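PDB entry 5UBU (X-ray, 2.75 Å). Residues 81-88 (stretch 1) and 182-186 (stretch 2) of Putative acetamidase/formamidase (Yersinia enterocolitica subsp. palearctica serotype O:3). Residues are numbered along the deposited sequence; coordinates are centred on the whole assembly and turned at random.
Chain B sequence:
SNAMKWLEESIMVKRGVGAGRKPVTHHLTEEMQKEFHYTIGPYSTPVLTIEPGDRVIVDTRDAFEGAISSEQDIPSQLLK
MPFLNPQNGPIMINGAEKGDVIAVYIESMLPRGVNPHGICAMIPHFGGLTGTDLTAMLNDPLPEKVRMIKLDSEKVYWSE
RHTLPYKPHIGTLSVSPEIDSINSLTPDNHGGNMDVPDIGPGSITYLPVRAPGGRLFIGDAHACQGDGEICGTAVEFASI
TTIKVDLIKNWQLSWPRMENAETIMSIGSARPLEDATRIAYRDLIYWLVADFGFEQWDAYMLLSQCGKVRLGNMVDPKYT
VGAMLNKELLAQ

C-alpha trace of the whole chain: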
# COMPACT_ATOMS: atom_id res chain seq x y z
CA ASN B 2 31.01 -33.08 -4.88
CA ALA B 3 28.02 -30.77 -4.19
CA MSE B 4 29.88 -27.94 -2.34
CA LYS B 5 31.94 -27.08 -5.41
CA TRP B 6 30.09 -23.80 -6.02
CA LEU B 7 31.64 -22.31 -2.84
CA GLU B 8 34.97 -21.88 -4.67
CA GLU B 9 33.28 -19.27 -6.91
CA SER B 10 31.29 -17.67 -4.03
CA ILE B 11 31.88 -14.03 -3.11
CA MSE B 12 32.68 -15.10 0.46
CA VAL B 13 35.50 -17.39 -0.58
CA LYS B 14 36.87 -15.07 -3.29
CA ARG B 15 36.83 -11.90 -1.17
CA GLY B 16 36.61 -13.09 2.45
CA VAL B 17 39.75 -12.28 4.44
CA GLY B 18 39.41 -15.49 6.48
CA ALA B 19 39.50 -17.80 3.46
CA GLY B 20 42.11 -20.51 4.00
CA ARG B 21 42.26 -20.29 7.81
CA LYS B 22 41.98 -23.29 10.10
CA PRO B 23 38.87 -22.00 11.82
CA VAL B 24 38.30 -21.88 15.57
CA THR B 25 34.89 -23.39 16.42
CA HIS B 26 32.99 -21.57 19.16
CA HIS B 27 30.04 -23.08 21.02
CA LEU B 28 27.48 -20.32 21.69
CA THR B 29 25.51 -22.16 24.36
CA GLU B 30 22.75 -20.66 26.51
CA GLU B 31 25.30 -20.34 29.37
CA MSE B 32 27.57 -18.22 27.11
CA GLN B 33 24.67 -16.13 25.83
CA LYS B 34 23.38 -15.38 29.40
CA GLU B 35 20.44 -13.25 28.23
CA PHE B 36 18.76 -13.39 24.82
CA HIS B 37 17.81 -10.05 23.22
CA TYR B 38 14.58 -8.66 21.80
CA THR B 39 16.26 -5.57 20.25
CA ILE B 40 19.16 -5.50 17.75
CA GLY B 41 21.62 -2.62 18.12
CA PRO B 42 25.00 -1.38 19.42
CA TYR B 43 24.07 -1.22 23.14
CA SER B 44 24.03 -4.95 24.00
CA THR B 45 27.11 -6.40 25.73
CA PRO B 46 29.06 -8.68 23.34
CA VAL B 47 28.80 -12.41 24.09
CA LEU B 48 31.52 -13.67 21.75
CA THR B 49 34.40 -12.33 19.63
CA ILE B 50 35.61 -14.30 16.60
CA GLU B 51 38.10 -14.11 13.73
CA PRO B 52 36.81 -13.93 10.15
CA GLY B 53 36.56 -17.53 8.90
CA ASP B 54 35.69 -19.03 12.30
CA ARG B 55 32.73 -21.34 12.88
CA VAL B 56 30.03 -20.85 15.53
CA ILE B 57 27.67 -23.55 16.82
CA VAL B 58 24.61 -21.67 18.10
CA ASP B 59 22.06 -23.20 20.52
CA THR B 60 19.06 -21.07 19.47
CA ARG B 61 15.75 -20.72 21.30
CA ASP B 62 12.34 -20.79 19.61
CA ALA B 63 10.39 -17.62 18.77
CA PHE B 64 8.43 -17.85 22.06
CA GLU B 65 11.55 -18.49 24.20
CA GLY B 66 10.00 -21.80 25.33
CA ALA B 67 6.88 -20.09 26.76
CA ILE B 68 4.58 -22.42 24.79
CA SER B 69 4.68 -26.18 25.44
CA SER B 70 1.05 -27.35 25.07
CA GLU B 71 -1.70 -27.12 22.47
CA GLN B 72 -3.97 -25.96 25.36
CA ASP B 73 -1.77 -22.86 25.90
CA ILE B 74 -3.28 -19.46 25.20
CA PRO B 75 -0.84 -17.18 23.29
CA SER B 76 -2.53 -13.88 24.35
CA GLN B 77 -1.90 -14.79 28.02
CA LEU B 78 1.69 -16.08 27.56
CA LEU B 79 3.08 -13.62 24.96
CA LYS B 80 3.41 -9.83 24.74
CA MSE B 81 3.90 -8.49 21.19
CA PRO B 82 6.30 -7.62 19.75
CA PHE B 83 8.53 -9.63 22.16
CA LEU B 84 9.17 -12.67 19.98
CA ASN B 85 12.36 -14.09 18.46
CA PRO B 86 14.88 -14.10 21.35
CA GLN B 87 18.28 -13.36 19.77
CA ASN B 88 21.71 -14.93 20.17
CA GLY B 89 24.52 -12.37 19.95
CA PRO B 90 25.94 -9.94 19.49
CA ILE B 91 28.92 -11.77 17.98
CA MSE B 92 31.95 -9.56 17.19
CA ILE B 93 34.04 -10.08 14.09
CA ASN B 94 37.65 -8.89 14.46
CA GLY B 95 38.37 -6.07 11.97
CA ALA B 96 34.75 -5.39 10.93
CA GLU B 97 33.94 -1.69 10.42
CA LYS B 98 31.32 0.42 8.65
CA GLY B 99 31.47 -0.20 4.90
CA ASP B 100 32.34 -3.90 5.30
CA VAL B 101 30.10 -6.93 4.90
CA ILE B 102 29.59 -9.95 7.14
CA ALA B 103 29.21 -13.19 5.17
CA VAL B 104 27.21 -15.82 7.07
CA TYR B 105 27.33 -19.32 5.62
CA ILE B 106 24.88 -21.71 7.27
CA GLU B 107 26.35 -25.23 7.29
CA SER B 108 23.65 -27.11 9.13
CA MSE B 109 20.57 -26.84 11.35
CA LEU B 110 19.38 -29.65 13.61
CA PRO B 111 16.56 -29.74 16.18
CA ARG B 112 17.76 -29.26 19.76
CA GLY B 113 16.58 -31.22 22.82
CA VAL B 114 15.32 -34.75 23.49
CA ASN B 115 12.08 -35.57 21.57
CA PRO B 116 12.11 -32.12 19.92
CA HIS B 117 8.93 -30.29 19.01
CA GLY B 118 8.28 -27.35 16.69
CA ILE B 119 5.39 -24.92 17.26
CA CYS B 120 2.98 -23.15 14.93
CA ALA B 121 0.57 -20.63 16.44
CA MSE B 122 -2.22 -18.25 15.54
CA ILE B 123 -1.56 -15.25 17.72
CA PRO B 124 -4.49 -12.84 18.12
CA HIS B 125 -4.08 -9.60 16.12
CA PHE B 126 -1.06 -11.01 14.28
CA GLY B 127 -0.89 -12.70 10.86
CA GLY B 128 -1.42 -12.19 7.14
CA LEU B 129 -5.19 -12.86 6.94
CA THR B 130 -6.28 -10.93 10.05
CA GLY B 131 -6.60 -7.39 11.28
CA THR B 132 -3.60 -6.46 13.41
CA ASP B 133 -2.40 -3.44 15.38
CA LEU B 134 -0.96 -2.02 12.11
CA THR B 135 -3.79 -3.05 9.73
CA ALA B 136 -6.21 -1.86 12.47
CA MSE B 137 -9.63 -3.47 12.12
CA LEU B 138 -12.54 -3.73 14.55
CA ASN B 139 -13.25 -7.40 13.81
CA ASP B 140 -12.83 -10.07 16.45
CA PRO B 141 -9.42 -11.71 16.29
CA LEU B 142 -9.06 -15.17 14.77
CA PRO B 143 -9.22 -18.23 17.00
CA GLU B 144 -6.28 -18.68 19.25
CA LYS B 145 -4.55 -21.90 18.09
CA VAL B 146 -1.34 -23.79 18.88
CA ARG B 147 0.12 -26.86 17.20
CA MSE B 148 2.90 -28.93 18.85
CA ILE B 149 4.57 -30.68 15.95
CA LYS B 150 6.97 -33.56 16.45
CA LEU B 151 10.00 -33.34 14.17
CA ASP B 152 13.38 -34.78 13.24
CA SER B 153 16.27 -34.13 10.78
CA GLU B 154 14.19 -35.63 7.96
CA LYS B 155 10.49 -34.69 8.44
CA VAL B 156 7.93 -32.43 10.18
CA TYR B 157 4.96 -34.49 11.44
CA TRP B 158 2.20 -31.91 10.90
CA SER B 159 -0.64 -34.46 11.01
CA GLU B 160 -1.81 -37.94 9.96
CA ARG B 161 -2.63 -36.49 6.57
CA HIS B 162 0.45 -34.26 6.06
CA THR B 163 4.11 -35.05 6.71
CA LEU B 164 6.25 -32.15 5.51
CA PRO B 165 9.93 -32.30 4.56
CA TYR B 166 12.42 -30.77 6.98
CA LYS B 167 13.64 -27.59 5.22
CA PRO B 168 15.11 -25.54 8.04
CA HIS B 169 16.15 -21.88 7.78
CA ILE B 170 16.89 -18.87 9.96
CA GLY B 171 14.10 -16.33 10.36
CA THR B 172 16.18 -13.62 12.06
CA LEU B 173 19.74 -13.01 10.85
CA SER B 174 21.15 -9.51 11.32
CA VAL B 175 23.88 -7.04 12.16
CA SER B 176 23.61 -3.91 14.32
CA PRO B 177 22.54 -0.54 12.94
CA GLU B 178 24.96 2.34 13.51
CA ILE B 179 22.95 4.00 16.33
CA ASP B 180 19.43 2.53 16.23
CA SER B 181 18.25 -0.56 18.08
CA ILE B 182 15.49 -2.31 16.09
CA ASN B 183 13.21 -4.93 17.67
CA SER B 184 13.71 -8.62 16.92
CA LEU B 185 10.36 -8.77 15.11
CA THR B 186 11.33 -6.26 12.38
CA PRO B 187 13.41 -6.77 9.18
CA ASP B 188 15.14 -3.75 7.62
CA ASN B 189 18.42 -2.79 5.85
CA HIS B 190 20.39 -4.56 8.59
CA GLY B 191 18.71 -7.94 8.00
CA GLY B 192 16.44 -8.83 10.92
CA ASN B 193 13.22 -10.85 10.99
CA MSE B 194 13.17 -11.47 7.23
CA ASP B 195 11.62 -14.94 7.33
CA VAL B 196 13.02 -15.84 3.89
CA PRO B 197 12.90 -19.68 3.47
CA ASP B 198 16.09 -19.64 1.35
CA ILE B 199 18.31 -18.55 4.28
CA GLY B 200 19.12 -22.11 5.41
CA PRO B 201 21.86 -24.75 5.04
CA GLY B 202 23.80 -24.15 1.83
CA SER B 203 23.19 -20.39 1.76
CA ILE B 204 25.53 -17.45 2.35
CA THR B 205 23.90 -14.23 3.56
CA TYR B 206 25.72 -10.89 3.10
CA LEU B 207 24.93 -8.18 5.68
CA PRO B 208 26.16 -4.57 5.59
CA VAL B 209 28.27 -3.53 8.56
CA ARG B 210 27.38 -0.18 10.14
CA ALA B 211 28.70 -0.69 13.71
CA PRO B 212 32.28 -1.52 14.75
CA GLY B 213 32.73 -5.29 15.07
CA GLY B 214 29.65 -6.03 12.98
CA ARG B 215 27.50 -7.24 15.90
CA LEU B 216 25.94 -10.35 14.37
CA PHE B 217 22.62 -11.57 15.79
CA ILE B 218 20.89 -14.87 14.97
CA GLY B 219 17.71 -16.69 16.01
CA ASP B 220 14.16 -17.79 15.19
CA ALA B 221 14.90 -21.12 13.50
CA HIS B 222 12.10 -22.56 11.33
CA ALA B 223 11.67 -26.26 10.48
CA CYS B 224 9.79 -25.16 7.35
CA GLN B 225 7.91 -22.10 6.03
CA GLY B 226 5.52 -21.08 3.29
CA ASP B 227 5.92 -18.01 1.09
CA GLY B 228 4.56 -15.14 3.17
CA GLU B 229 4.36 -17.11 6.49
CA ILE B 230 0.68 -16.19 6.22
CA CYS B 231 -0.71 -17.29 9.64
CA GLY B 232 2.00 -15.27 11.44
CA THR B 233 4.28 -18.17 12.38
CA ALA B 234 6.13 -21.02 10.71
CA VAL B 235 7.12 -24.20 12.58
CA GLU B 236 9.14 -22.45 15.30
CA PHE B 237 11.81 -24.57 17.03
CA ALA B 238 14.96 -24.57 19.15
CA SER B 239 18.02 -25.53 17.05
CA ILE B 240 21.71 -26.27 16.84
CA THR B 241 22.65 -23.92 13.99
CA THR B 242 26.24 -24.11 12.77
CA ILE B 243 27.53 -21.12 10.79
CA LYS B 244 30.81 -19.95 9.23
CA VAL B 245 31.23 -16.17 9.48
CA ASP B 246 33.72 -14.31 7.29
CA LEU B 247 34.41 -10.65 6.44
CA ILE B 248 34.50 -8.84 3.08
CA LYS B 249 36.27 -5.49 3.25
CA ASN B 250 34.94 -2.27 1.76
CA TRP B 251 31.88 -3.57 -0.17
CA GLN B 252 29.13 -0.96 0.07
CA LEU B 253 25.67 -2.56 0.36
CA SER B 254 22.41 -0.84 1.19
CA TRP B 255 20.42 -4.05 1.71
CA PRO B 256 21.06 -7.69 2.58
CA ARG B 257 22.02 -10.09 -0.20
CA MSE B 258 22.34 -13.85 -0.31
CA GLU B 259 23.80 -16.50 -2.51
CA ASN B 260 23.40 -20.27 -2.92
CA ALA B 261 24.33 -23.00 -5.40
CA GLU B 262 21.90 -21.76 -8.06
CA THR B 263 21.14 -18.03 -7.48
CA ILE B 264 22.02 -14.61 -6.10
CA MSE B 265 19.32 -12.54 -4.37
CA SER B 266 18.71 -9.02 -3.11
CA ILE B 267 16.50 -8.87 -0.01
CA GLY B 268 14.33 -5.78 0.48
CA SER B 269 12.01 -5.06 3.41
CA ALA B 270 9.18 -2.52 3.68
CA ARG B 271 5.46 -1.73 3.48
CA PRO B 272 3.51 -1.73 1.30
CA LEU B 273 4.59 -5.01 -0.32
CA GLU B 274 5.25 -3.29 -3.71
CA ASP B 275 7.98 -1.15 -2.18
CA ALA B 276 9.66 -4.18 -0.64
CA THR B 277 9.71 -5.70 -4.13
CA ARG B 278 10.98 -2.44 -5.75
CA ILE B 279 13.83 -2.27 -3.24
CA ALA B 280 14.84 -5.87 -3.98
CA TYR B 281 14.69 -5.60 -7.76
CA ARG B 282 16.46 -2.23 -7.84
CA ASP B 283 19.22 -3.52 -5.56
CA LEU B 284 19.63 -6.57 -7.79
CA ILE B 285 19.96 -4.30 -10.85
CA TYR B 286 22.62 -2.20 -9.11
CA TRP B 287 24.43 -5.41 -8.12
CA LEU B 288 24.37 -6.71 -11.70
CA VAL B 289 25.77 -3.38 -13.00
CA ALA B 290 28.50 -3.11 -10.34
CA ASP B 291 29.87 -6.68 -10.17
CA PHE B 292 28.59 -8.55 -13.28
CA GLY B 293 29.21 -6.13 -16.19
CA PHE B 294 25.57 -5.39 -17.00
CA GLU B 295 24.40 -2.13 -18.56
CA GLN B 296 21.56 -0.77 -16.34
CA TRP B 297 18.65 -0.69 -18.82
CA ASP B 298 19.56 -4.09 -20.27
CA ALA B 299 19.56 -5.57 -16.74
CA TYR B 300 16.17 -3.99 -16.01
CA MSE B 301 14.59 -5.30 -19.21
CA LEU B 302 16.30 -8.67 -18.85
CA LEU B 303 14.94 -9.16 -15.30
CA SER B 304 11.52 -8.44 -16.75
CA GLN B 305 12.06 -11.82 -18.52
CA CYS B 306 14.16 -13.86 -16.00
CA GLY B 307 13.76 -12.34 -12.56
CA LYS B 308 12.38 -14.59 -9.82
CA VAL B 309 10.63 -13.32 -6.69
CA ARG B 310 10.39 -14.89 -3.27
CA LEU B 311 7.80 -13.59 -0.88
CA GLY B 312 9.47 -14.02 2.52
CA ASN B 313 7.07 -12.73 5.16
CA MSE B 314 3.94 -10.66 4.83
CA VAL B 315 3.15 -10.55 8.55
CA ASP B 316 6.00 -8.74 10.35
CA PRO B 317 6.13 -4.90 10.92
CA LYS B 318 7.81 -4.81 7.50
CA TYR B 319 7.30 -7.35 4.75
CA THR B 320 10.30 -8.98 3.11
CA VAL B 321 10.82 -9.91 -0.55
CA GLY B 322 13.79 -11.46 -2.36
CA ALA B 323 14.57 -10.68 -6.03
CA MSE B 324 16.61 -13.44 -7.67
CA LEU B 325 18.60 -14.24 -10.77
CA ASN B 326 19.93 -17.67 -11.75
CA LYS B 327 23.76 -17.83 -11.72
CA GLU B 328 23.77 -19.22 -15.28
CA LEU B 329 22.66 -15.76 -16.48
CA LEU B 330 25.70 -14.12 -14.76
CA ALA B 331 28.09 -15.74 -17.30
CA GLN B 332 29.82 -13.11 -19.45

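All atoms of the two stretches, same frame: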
# COMPACT_ATOMS: atom_id res chain seq x y z
N MSE B 81 3.31 -8.97 22.45
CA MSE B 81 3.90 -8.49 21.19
C MSE B 81 4.54 -7.14 21.45
O MSE B 81 4.03 -6.38 22.27
CB MSE B 81 2.85 -8.37 20.09
CG MSE B 81 2.17 -9.68 19.70
SE MSE B 81 3.44 -10.96 18.87
CE MSE B 81 3.51 -12.11 20.45
N PRO B 82 5.64 -6.80 20.77
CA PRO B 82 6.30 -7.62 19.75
C PRO B 82 7.47 -8.48 20.28
O PRO B 82 8.37 -8.82 19.51
CB PRO B 82 6.85 -6.56 18.79
CG PRO B 82 7.23 -5.42 19.71
CD PRO B 82 6.31 -5.49 20.92
N PHE B 83 7.44 -8.84 21.57
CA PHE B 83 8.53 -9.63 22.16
C PHE B 83 8.53 -11.10 21.76
O PHE B 83 8.10 -11.97 22.52
CB PHE B 83 8.56 -9.48 23.69
CG PHE B 83 8.80 -8.07 24.16
CD1 PHE B 83 10.08 -7.61 24.35
CD2 PHE B 83 7.72 -7.21 24.42
CE1 PHE B 83 10.31 -6.31 24.79
CE2 PHE B 83 7.94 -5.92 24.86
CZ PHE B 83 9.24 -5.46 25.04
N LEU B 84 9.00 -11.34 20.54
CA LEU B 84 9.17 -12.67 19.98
C LEU B 84 10.58 -12.70 19.40
O LEU B 84 11.23 -11.66 19.25
CB LEU B 84 8.17 -12.97 18.87
CG LEU B 84 6.68 -13.14 19.19
CD1 LEU B 84 5.93 -13.47 17.91
CD2 LEU B 84 6.47 -14.25 20.24
N ASN B 85 11.05 -13.90 19.07
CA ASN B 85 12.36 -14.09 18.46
C ASN B 85 13.54 -13.68 19.37
O ASN B 85 14.26 -12.72 19.07
CB ASN B 85 12.45 -13.36 17.11
CG ASN B 85 11.32 -13.73 16.16
OD1 ASN B 85 10.66 -14.76 16.31
ND2 ASN B 85 11.09 -12.87 15.17
N PRO B 86 13.74 -14.39 20.49
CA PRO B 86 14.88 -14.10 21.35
C PRO B 86 16.16 -14.30 20.53
O PRO B 86 16.31 -15.33 19.88
CB PRO B 86 14.76 -15.16 22.45
CG PRO B 86 13.95 -16.24 21.84
CD PRO B 86 12.95 -15.51 21.02
N GLN B 87 17.06 -13.32 20.58
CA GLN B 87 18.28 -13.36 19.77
C GLN B 87 19.57 -13.77 20.45
O GLN B 87 19.83 -13.38 21.58
CB GLN B 87 18.54 -11.95 19.19
CG GLN B 87 17.45 -11.45 18.27
CD GLN B 87 17.35 -12.27 17.00
OE1 GLN B 87 18.33 -12.43 16.26
NE2 GLN B 87 16.15 -12.77 16.73
N ASN B 88 20.36 -14.57 19.74
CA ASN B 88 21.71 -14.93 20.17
C ASN B 88 22.57 -13.79 19.65
O ASN B 88 22.26 -13.20 18.60
CB ASN B 88 22.18 -16.26 19.58
CG ASN B 88 21.71 -17.44 20.38
OD1 ASN B 88 20.80 -18.15 20.00
ND2 ASN B 88 22.33 -17.64 21.54
N ILE B 182 16.75 -1.85 16.68
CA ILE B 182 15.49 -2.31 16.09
C ILE B 182 15.00 -3.59 16.75
O ILE B 182 15.80 -4.49 16.99
CB ILE B 182 15.71 -2.54 14.57
CG1 ILE B 182 16.20 -1.24 13.92
CG2 ILE B 182 14.42 -3.02 13.90
CD1 ILE B 182 16.63 -1.35 12.46
N ASN B 183 13.70 -3.71 17.01
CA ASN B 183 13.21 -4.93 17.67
C ASN B 183 13.45 -6.19 16.84
O ASN B 183 13.63 -6.13 15.62
CB ASN B 183 11.75 -4.81 18.18
CG ASN B 183 10.73 -4.67 17.07
OD1 ASN B 183 10.77 -5.38 16.07
ND2 ASN B 183 9.74 -3.82 17.30
N SER B 184 13.46 -7.32 17.53
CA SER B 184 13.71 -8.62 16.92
C SER B 184 12.57 -9.13 16.04
O SER B 184 12.69 -10.20 15.45
CB SER B 184 14.01 -9.65 18.02
OG SER B 184 12.93 -9.73 18.94
N LEU B 185 11.48 -8.37 15.94
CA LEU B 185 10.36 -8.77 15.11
C LEU B 185 10.41 -8.08 13.74
O LEU B 185 9.72 -8.50 12.81
CB LEU B 185 9.05 -8.43 15.80
CG LEU B 185 7.77 -9.07 15.22
CD1 LEU B 185 7.80 -10.57 15.46
CD2 LEU B 185 6.52 -8.47 15.85
N THR B 186 11.24 -7.05 13.61
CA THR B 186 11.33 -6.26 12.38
C THR B 186 12.55 -6.50 11.47
O THR B 186 13.68 -6.55 11.95
CB THR B 186 11.34 -4.75 12.75
OG1 THR B 186 10.17 -4.42 13.51
CG2 THR B 186 11.38 -3.87 11.51
O HOH W 1 10.89 -7.86 20.03

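A tight turn can dock onto a segment distant in sequence with very few polar contacts, provided each is well placed, and residues 182-186 of this putative acetamidase/formamidase illustrate the principle. The partner, residues 81-88, lies about a hundred residues earlier in the chain, and the two stretches together bury 344 Å².

Ile182, at the start, stays out of reach. Asn183 opens a type I beta turn that closes at Thr186, where the backbone N of Thr186 donates to O of Asn183 at 3.3 Å. The Asn183 side chain reinforces this turn: its OD1 accepts from N of Leu185 (3.1 Å) and from OG1 of Thr186 (2.8 Å). Its amide also meets the other stretch, with ND2 3.8 Å from CG of Pro82.

Ser184 makes both direct hydrogen bonds of the contact. Its CB points toward the other stretch, and with chi1 in the p well OG donates a short 2.6 Å hydrogen bond to the backbone O of Leu84. A water bridges the same hydroxyl to the other stretch, donating to Ser184 OG at 3.0 Å and to Pro82 O at 2.7 Å. In return, Asn85 ND2 donates to Ser184 O at 3.1 Å, nearly linear at 165°, so a single residue both gives and receives across the interface. CB of Ser184 further packs 3.9 Å from CG of Gln87, whose NE2 bonds back to Asn85 O (3.0 Å), linking two residues of the same stretch across Pro86.

Leu185 supplies the apolar complement. Its CD2 lies 3.5 Å from CB of Pro82, which follows a cis peptide bond, while CD1 approaches CB of Leu84 at 4.2 Å and ND2 of Asn85 at 4.0 Å. The two methyls thus rest against different loop residues. Thr186 makes no contact across the interface; its hydroxyl serves the turn itself.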